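Local coordinates for protein enoyl-CoA hydratase/carnithine racemase (Magnetospirillum magneticum, PDB 4NEK) that probably isomerises unsaturated fatty acyl-CoA thioesters as a delta(3)-delta(2)-enoyl-CoA isomerase of the crotonase family, at residues A96-A101 with V116-G121; F124-I129 with A153-L158. All blocks are in the same frame, centred on the assembly; numbering follows the deposited sequence.

Contact 1 of 2, residues A96-A101 with V116-G121; sequences AAVRGA and VYAAPG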
loop_
_atom_site.group_PDB
_atom_site.type_symbol
_atom_site.label_atom_id
_atom_site.label_comp_id
_atom_site.label_asym_id
_atom_site.label_seq_id
_atom_site.Cartn_x
_atom_site.Cartn_y
_atom_site.Cartn_z
ATOM N N ALA C 96 17.397 -13.667 9.547
ATOM C CA ALA C 96 18.357 -12.583 9.595
ATOM C C ALA C 96 17.751 -11.327 10.169
ATOM O O ALA C 96 16.575 -11.100 10.015
ATOM C CB ALA C 96 18.852 -12.292 8.214
ATOM N N ALA C 97 18.573 -10.534 10.842
ATOM C CA ALA C 97 18.139 -9.267 11.352
ATOM C C ALA C 97 19.090 -8.256 10.811
ATOM O O ALA C 97 20.273 -8.302 11.122
ATOM C CB ALA C 97 18.191 -9.273 12.871
ATOM N N VAL C 98 18.589 -7.327 10.000
ATOM C CA VAL C 98 19.423 -6.354 9.353
ATOM C C VAL C 98 19.153 -4.953 9.814
ATOM O O VAL C 98 18.073 -4.655 10.276
ATOM C CB VAL C 98 19.255 -6.425 7.837
ATOM C CG1 VAL C 98 19.440 -7.851 7.359
ATOM C CG2 VAL C 98 17.878 -6.017 7.394
ATOM N N ARG C 99 20.129 -4.083 9.637
ATOM C CA ARG C 99 20.016 -2.663 9.973
ATOM C C ARG C 99 21.125 -1.908 9.329
ATOM O O ARG C 99 22.075 -2.503 8.860
ATOM C CB ARG C 99 20.103 -2.450 11.486
ATOM C CG ARG C 99 21.495 -2.718 12.025
ATOM C CD ARG C 99 21.470 -3.202 13.456
ATOM N NE ARG C 99 20.873 -2.195 14.298
ATOM C CZ ARG C 99 20.456 -2.402 15.532
ATOM N NH1 ARG C 99 20.596 -3.578 16.139
ATOM N NH2 ARG C 99 19.889 -1.407 16.177
ATOM N N GLY C 100 21.022 -0.584 9.331
ATOM C CA GLY C 100 22.029 0.272 8.711
ATOM C C GLY C 100 22.365 -0.184 7.304
ATOM O O GLY C 100 21.476 -0.430 6.492
ATOM N N ALA C 101 23.643 -0.366 7.031
ATOM C CA ALA C 101 24.065 -0.808 5.711
ATOM C C ALA C 101 23.755 -2.282 5.434
ATOM O O ALA C 101 24.049 -3.147 6.250
ATOM C CB ALA C 101 25.533 -0.579 5.547
ATOM N N VAL C 116 13.411 -12.498 7.522
ATOM C CA VAL C 116 14.282 -11.354 7.646
ATOM C C VAL C 116 13.547 -10.162 8.228
ATOM O O VAL C 116 12.455 -9.827 7.798
ATOM C CB VAL C 116 14.738 -10.927 6.265
ATOM C CG1 VAL C 116 15.685 -9.749 6.387
ATOM C CG2 VAL C 116 15.416 -12.054 5.534
ATOM N N TYR C 117 14.123 -9.542 9.240
ATOM C CA TYR C 117 13.540 -8.340 9.881
ATOM C C TYR C 117 14.583 -7.283 9.740
ATOM O O TYR C 117 15.764 -7.576 9.831
ATOM C CB TYR C 117 13.213 -8.562 11.364
ATOM C CG TYR C 117 12.232 -9.658 11.497
ATOM C CD1 TYR C 117 10.858 -9.428 11.398
ATOM C CD2 TYR C 117 12.690 -10.986 11.570
ATOM C CE1 TYR C 117 9.948 -10.485 11.410
ATOM C CE2 TYR C 117 11.797 -12.057 11.606
ATOM C CZ TYR C 117 10.433 -11.816 11.530
ATOM O OH TYR C 117 9.601 -12.901 11.612
ATOM N N ALA C 118 14.137 -6.054 9.548
ATOM C CA ALA C 118 15.003 -4.926 9.332
ATOM C C ALA C 118 14.659 -3.753 10.205
ATOM O O ALA C 118 13.503 -3.540 10.527
ATOM C CB ALA C 118 14.859 -4.482 7.901
ATOM N N ALA C 119 15.663 -2.984 10.590
ATOM C CA ALA C 119 15.435 -1.786 11.382
ATOM C C ALA C 119 15.041 -0.654 10.486
ATOM O O ALA C 119 15.352 -0.676 9.298
ATOM C CB ALA C 119 16.678 -1.404 12.125
ATOM N N PRO C 120 14.341 0.340 11.023
ATOM C CA PRO C 120 13.858 1.511 10.285
ATOM C C PRO C 120 14.906 2.184 9.418
ATOM O O PRO C 120 14.613 2.527 8.258
ATOM C CB PRO C 120 13.426 2.454 11.393
ATOM C CG PRO C 120 12.918 1.551 12.431
ATOM C CD PRO C 120 13.813 0.345 12.397
ATOM N N GLY C 121 16.126 2.371 9.888
ATOM C CA GLY C 121 17.074 3.036 8.956
ATOM C C GLY C 121 17.806 2.175 7.921
ATOM O O GLY C 121 18.752 2.621 7.294
#
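Val116 opens the pairing of two parallel strands of the crotonase fold, facing Ala96 in register with their CA atoms 4.7 Å apart. Its CG1, anti to the backbone N (chi1 -178°), lies beside the neighbouring strand at 4.3 Å from Val98 CG1. Tyr117 supplies both polar groups of the next step: its N donates to Ala96 O at 3.0 Å, and its O receives Val98 N at 2.8 Å, with an N-H...O angle of 167°. One residue of the 116-118 strand thus bonds to the residues before and after its partner Ala97, the usual parallel pattern. Ala97 CA and Val116 CA add CA-H...O contacts to Tyr117 O and Ala96 O, so each of these carbonyls meets an N-H and a C-H. Ala118 lies on the same face as Val116, its CB only 3.4 Å from Val98 CG2, tighter than normal methyl packing. The last ladder bond runs from Ala119 N to Val98 O at 2.9 Å and is more bent, at 148°, where the strands give way to loop. Ala119 CB then meets Arg99 CB at 3.6 Å, while the end of the arginine leads away from the pair. By Gly121 the two segments have drawn apart, and the nearest CA, that of Gly100, is 5.7 Å away. On the Ala97 and Tyr117 face, helix 179-194 packs through Leu182, which touches both; on the other, Val98 meets Phe60 and Leu110. Within the sheet, strand 94-98 lies between 50-54 and 115-118, and strand 115-118 between 94-98 and 175-176.

Contact 2 of 2, residues F124-I129 with A153-L158; sequences FHMPFI and AEMLML
Met126 O and Leu156 O are joined through one water that lies 2.7 Å from each and donates to both. The same water accepts from Ile129 N at 3.0 Å, so three backbone groups grip it. Here in the crotonase fold, the segment leaving strand 123-125 runs past the C-terminal part of helix 149-156, and no direct hydrogen bond crosses between 124-129 and 153-158. A second water takes up Met126 N, accepting from it, and donates to the carbonyl one residue earlier in the helix, Met155 O, at 2.7 Å. It also lies at the edge of the His125 ring, in its plane. Water mediation fits the spacing of the backbones, whose nearest CA atoms, those of Met126 and Met155, are 6.1 Å apart.

Met126, a selenomethionine like Met155, carries much of the apolar contact; the two side chains run alongside, pointing the same way, though the modelled spacing of their ends is doubtful. Across Met126 comes Leu156, with CD2 3.8 Å from Met126 SE and about as near to its CB. Met143 of helix 139-147 touches both selenomethionines, and Lys196 of a neighbouring subunit hydrogen-bonds Leu158 O. Ile129 has CG1 anti to the backbone N (chi1 -175°), which sets CG2 between the backbone N and carbonyl carbon, where it approaches two successive carbonyls, Leu156 O at 3.7 Å and Met157 O at 3.6 Å.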
loop_
_atom_site.group_PDB
_atom_site.type_symbol
_atom_site.label_atom_id
_atom_site.label_comp_id
_atom_site.label_asym_id
_atom_site.label_seq_id
_atom_site.Cartn_x
_atom_site.Cartn_y
_atom_site.Cartn_z
ATOM N N PHE C 124 19.387 -0.582 1.599
ATOM C CA PHE C 124 19.717 -1.735 0.777
ATOM C C PHE C 124 20.344 -1.236 -0.505
ATOM O O PHE C 124 19.929 -0.203 -1.037
ATOM C CB PHE C 124 18.468 -2.516 0.426
ATOM C CG PHE C 124 17.717 -3.022 1.616
ATOM C CD1 PHE C 124 16.773 -2.222 2.227
ATOM C CD2 PHE C 124 17.979 -4.284 2.139
ATOM C CE1 PHE C 124 16.096 -2.674 3.350
ATOM C CE2 PHE C 124 17.314 -4.744 3.240
ATOM C CZ PHE C 124 16.361 -3.945 3.848
ATOM N N HIS C 125 21.352 -1.937 -1.021
ATOM C CA HIS C 125 22.025 -1.447 -2.232
ATOM C C HIS C 125 22.753 -2.554 -2.931
ATOM O O HIS C 125 23.448 -3.306 -2.295
ATOM C CB HIS C 125 23.007 -0.347 -1.843
ATOM C CG HIS C 125 23.418 0.527 -2.971
ATOM N ND1 HIS C 125 24.390 1.494 -2.835
ATOM C CD2 HIS C 125 23.014 0.575 -4.262
ATOM C CE1 HIS C 125 24.573 2.096 -3.994
ATOM N NE2 HIS C 125 23.737 1.571 -4.874
HETATM N N MSE C 126 22.558 -2.638 -4.242
HETATM C CA MSE C 126 23.284 -3.564 -5.095
HETATM C C MSE C 126 24.001 -2.808 -6.199
HETATM O O MSE C 126 23.580 -2.849 -7.343
HETATM C CB MSE C 126 22.277 -4.525 -5.683
HETATM C CG MSE C 126 21.814 -5.435 -4.554
HETATM SE SE MSE C 126 20.183 -6.426 -5.100
HETATM C CE MSE C 126 19.176 -6.537 -3.407
ATOM N N PRO C 127 25.135 -2.169 -5.886
ATOM C CA PRO C 127 25.810 -1.266 -6.808
ATOM C C PRO C 127 26.809 -1.901 -7.817
ATOM O O PRO C 127 27.662 -1.192 -8.331
ATOM C CB PRO C 127 26.581 -0.374 -5.844
ATOM C CG PRO C 127 27.072 -1.340 -4.805
ATOM C CD PRO C 127 25.951 -2.367 -4.673
ATOM N N PHE C 128 26.665 -3.184 -8.125
ATOM C CA PHE C 128 27.498 -3.883 -9.073
ATOM C C PHE C 128 27.751 -3.122 -10.368
ATOM O O PHE C 128 28.880 -2.959 -10.769
ATOM C CB PHE C 128 26.882 -5.233 -9.399
ATOM C CG PHE C 128 26.556 -6.014 -8.177
ATOM C CD1 PHE C 128 27.571 -6.626 -7.447
ATOM C CD2 PHE C 128 25.233 -6.118 -7.722
ATOM C CE1 PHE C 128 27.260 -7.339 -6.296
ATOM C CE2 PHE C 128 24.928 -6.817 -6.564
ATOM C CZ PHE C 128 25.948 -7.412 -5.842
ATOM N N ILE C 129 26.698 -2.657 -11.011
ATOM C CA ILE C 129 26.851 -1.938 -12.247
ATOM C C ILE C 129 27.790 -0.738 -12.109
ATOM O O ILE C 129 28.532 -0.431 -13.045
ATOM C CB ILE C 129 25.496 -1.466 -12.810
ATOM C CG1 ILE C 129 25.669 -0.816 -14.175
ATOM C CG2 ILE C 129 24.824 -0.457 -11.887
ATOM C CD1 ILE C 129 26.374 -1.691 -15.192
ATOM N N ALA C 153 15.191 -3.691 -12.109
ATOM C CA ALA C 153 16.112 -2.886 -12.905
ATOM C C ALA C 153 16.533 -1.600 -12.204
ATOM O O ALA C 153 17.643 -1.171 -12.420
ATOM C CB ALA C 153 15.502 -2.529 -14.261
ATOM N N GLU C 154 15.681 -0.968 -11.393
ATOM C CA GLU C 154 16.148 0.142 -10.566
ATOM C C GLU C 154 17.319 -0.290 -9.662
ATOM O O GLU C 154 18.270 0.459 -9.446
ATOM C CB GLU C 154 15.069 0.696 -9.666
ATOM C CG GLU C 154 13.994 1.494 -10.363
ATOM C CD GLU C 154 12.920 2.023 -9.399
ATOM O OE1 GLU C 154 13.245 2.559 -8.310
ATOM O OE2 GLU C 154 11.724 1.917 -9.729
HETATM N N MSE C 155 17.244 -1.498 -9.161
HETATM C CA MSE C 155 18.248 -1.979 -8.223
HETATM C C MSE C 155 19.499 -2.387 -8.905
HETATM O O MSE C 155 20.580 -2.010 -8.483
HETATM C CB MSE C 155 17.733 -3.190 -7.461
HETATM C CG MSE C 155 16.423 -2.941 -6.701
HETATM SE SE MSE C 155 15.591 -4.613 -6.063
HETATM C CE MSE C 155 17.123 -5.644 -5.556
ATOM N N LEU C 156 19.363 -3.144 -9.988
ATOM C CA LEU C 156 20.490 -3.781 -10.622
ATOM C C LEU C 156 21.065 -3.034 -11.829
ATOM O O LEU C 156 22.262 -3.111 -12.096
ATOM C CB LEU C 156 20.089 -5.185 -11.068
ATOM C CG LEU C 156 19.614 -6.092 -9.948
ATOM C CD1 LEU C 156 19.340 -7.483 -10.469
ATOM C CD2 LEU C 156 20.638 -6.182 -8.835
HETATM N N MSE C 157 20.224 -2.345 -12.593
HETATM C CA MSE C 157 20.684 -1.674 -13.796
HETATM C C MSE C 157 20.979 -0.231 -13.510
HETATM O O MSE C 157 21.987 0.275 -13.965
HETATM C CB MSE C 157 19.691 -1.915 -14.919
HETATM C CG MSE C 157 19.750 -3.381 -15.376
HETATM SE SE MSE C 157 18.383 -3.804 -16.749
HETATM C CE MSE C 157 18.868 -2.476 -18.097
ATOM N N LEU C 158 20.093 0.479 -12.812
ATOM C CA LEU C 158 20.379 1.857 -12.380
ATOM C C LEU C 158 21.302 1.824 -11.193
ATOM O O LEU C 158 21.936 2.824 -10.890
ATOM C CB LEU C 158 19.132 2.599 -11.981
ATOM C CG LEU C 158 18.167 3.014 -13.070
ATOM C CD1 LEU C 158 16.988 3.755 -12.490
ATOM C CD2 LEU C 158 18.863 3.918 -14.081
HETATM O O HOH W 1 24.002 -3.432 -9.997
HETATM O O HOH W 2 20.631 -1.411 -5.804
#

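Contact 1 closes before contact 2 opens, and the chain passes from one to the other almost at once: strand 115-118, in contact 1, is followed by strand 123-125, which begins contact 2. Their centres are about 19 Å apart, and no other touch joins them. Contact 1 lies in the mixed sheet, its centre about 12 Å from that of the chain; contact 2, at about 20 Å, lies where strand 123-125, paired in parallel with 101-103 in a separate two-stranded sheet, leads toward helix 149-156. One run of chain links the main sheet to the helical region around 149-156, and both contacts reach neighbouring subunits of the six-chain assembly, contact 2 with more of its residues.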